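Local coordinates for protein L-methionine gamma-lyase (Fusobacterium nucleatum subsp. nucleatum, PDB 6LXU) that belongs to the Cys/Met metabolism family of pyridoxal-phosphate-dependent enzymes, carries its cofactor covalently bound, and assembles from four chains, at residues L156-N161 against K305-D310. Sequence-based numbering, arbitrary orientation.
Sequences LETPAN and KKQMKD
The apolar part of this contact is the meeting of Pro159 and Met308, whose side chains reach toward each other. Methyl CE of Met308 lies 3.8 Å from CG of Pro159 and 4.0 Å from CD of the same ring, while SD of Met308 stands 4.2 Å from Pro159 CG. Beyond an extended chi2, the methionine chain bends at chi3 (73°), so that methyl and sulfur both face the ring. The CA atoms of Pro159 and Met308 are still 9.8 Å apart: side chains, with one bridging water, span the gap.

The polar part runs through that water, which is hydrogen-bonded to Thr158 OG1 (2.8 Å) and accepts a bond from Gln307 NE2 at 3.0 Å. Directly, Gln307 NE2 comes only to van der Waals distance of Thr158, 3.8 Å from CG2. A chi1 of -179° sets the Thr158 hydroxyl beside the carbonyl carbon, where OG1 meets both the water and Val167 N. Gln307 NE2 likewise has two acceptors, the water and Val167 O, and Gln307 OE1 bonds Leu169 N, the first residue of helix 169-176, which fixes which way round the amide lies.

The contact joins the loop following strand 151-157, in the seven-stranded sheet of the cofactor-binding domain, to the end of helix 301-307, which in sequence separates strands 287-291 and 314-319 of the second sheet, consistent with the aminotransferase-like fold. With just 128 Å² buried, the chemistry implies a small contact, directly apolar at Pro159 and Met308 and water-mediated between hydroxyl and amide, both oriented mainly by the shared 167-169 backbone.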
loop_
_atom_site.group_PDB
_atom_site.type_symbol
_atom_site.label_atom_id
_atom_site.label_comp_id
_atom_site.label_asym_id
_atom_site.label_seq_id
_atom_site.Cartn_x
_atom_site.Cartn_y
_atom_site.Cartn_z
ATOM N N LEU A 156 -26.513 -1.519 23.061
ATOM C CA LEU A 156 -25.856 -0.895 24.208
ATOM C C LEU A 156 -24.449 -0.432 23.873
ATOM O O LEU A 156 -23.798 -0.968 22.967
ATOM C CB LEU A 156 -25.771 -1.879 25.381
ATOM C CG LEU A 156 -27.095 -2.536 25.785
ATOM C CD1 LEU A 156 -26.851 -3.672 26.757
ATOM C CD2 LEU A 156 -28.056 -1.520 26.368
ATOM N N GLU A 157 -23.956 0.513 24.654
ATOM C CA GLU A 157 -22.622 1.074 24.453
ATOM C C GLU A 157 -22.087 1.499 25.805
ATOM O O GLU A 157 -22.744 2.267 26.489
ATOM C CB GLU A 157 -22.749 2.260 23.496
ATOM C CG GLU A 157 -21.457 2.818 22.964
ATOM C CD GLU A 157 -21.673 3.969 21.996
ATOM O OE1 GLU A 157 -22.677 3.998 21.202
ATOM O OE2 GLU A 157 -20.812 4.867 22.022
ATOM N N THR A 158 -20.918 0.999 26.220
ATOM C CA THR A 158 -20.352 1.344 27.524
ATOM C C THR A 158 -18.845 1.118 27.513
ATOM O O THR A 158 -18.407 0.072 27.064
ATOM C CB THR A 158 -21.004 0.557 28.696
ATOM O OG1 THR A 158 -20.419 0.958 29.938
ATOM C CG2 THR A 158 -20.917 -0.946 28.527
ATOM N N PRO A 159 -18.049 2.064 28.011
ATOM C CA PRO A 159 -18.425 3.438 28.341
ATOM C C PRO A 159 -18.913 4.190 27.115
ATOM O O PRO A 159 -18.529 3.838 25.999
ATOM C CB PRO A 159 -17.112 4.047 28.866
ATOM C CG PRO A 159 -16.232 2.888 29.188
ATOM C CD PRO A 159 -16.609 1.839 28.190
ATOM N N ALA A 160 -19.747 5.208 27.315
ATOM C CA ALA A 160 -20.340 5.951 26.179
ATOM C C ALA A 160 -20.260 7.450 26.392
ATOM O O ALA A 160 -20.483 7.907 27.529
ATOM C CB ALA A 160 -21.794 5.551 25.988
ATOM N N ASN A 161 -20.003 8.196 25.298
ATOM C CA ASN A 161 -19.889 9.687 25.245
ATOM C C ASN A 161 -21.143 10.337 25.786
ATOM O O ASN A 161 -22.187 9.707 25.722
ATOM C CB ASN A 161 -19.792 10.205 23.786
ATOM C CG ASN A 161 -18.525 9.790 23.052
ATOM O OD1 ASN A 161 -17.409 10.188 23.427
ATOM N ND2 ASN A 161 -18.699 9.076 21.927
ATOM N N LYS A 305 -16.007 -1.553 37.611
ATOM C CA LYS A 305 -15.052 -2.425 38.294
ATOM C C LYS A 305 -15.355 -3.914 38.081
ATOM O O LYS A 305 -14.444 -4.727 38.037
ATOM C CB LYS A 305 -15.017 -2.092 39.785
ATOM C CG LYS A 305 -13.901 -2.780 40.555
ATOM C CD LYS A 305 -13.941 -2.366 42.014
ATOM C CE LYS A 305 -12.807 -3.007 42.799
ATOM N NZ LYS A 305 -12.931 -2.754 44.260
ATOM N N LYS A 306 -16.626 -4.272 37.942
ATOM C CA LYS A 306 -16.998 -5.660 37.718
ATOM C C LYS A 306 -16.801 -6.127 36.293
ATOM O O LYS A 306 -16.493 -7.290 36.079
ATOM C CB LYS A 306 -18.466 -5.876 38.043
ATOM C CG LYS A 306 -18.873 -5.847 39.503
ATOM C CD LYS A 306 -18.379 -7.094 40.188
ATOM C CE LYS A 306 -18.932 -7.234 41.592
ATOM N NZ LYS A 306 -18.504 -8.519 42.187
ATOM N N GLN A 307 -17.050 -5.261 35.301
ATOM C CA GLN A 307 -17.052 -5.708 33.901
ATOM C C GLN A 307 -15.863 -5.223 33.067
ATOM O O GLN A 307 -15.743 -5.646 31.921
ATOM C CB GLN A 307 -18.388 -5.369 33.223
ATOM C CG GLN A 307 -18.573 -3.911 32.866
ATOM C CD GLN A 307 -19.966 -3.544 32.381
ATOM O OE1 GLN A 307 -20.915 -4.339 32.427
ATOM N NE2 GLN A 307 -20.106 -2.303 31.929
ATOM N N MET A 308 -15.002 -4.382 33.642
ATOM C CA MET A 308 -13.835 -3.853 32.930
ATOM C C MET A 308 -12.565 -4.226 33.679
ATOM O O MET A 308 -12.459 -3.991 34.887
ATOM C CB MET A 308 -13.882 -2.333 32.810
ATOM C CG MET A 308 -15.134 -1.790 32.141
ATOM S SD MET A 308 -15.115 0.002 31.954
ATOM C CE MET A 308 -13.919 0.254 30.646
ATOM N N LYS A 309 -11.584 -4.761 32.966
ATOM C CA LYS A 309 -10.293 -5.106 33.569
ATOM C C LYS A 309 -9.430 -3.888 33.840
ATOM O O LYS A 309 -8.543 -3.944 34.690
ATOM C CB LYS A 309 -9.535 -6.082 32.681
ATOM C CG LYS A 309 -10.233 -7.420 32.525
ATOM C CD LYS A 309 -9.393 -8.317 31.637
ATOM C CE LYS A 309 -10.039 -9.662 31.375
ATOM N NZ LYS A 309 -9.188 -10.502 30.486
ATOM N N ASP A 310 -9.657 -2.815 33.087
ATOM C CA ASP A 310 -9.053 -1.516 33.362
ATOM C C ASP A 310 -10.084 -0.494 32.910
ATOM O O ASP A 310 -11.065 -0.848 32.256
ATOM C CB ASP A 310 -7.704 -1.363 32.641
ATOM C CG ASP A 310 -6.771 -0.367 33.316
ATOM O OD1 ASP A 310 -7.252 0.484 34.100
ATOM O OD2 ASP A 310 -5.553 -0.447 33.074
HETATM O O HOH W 1 -18.130 -0.471 30.617
#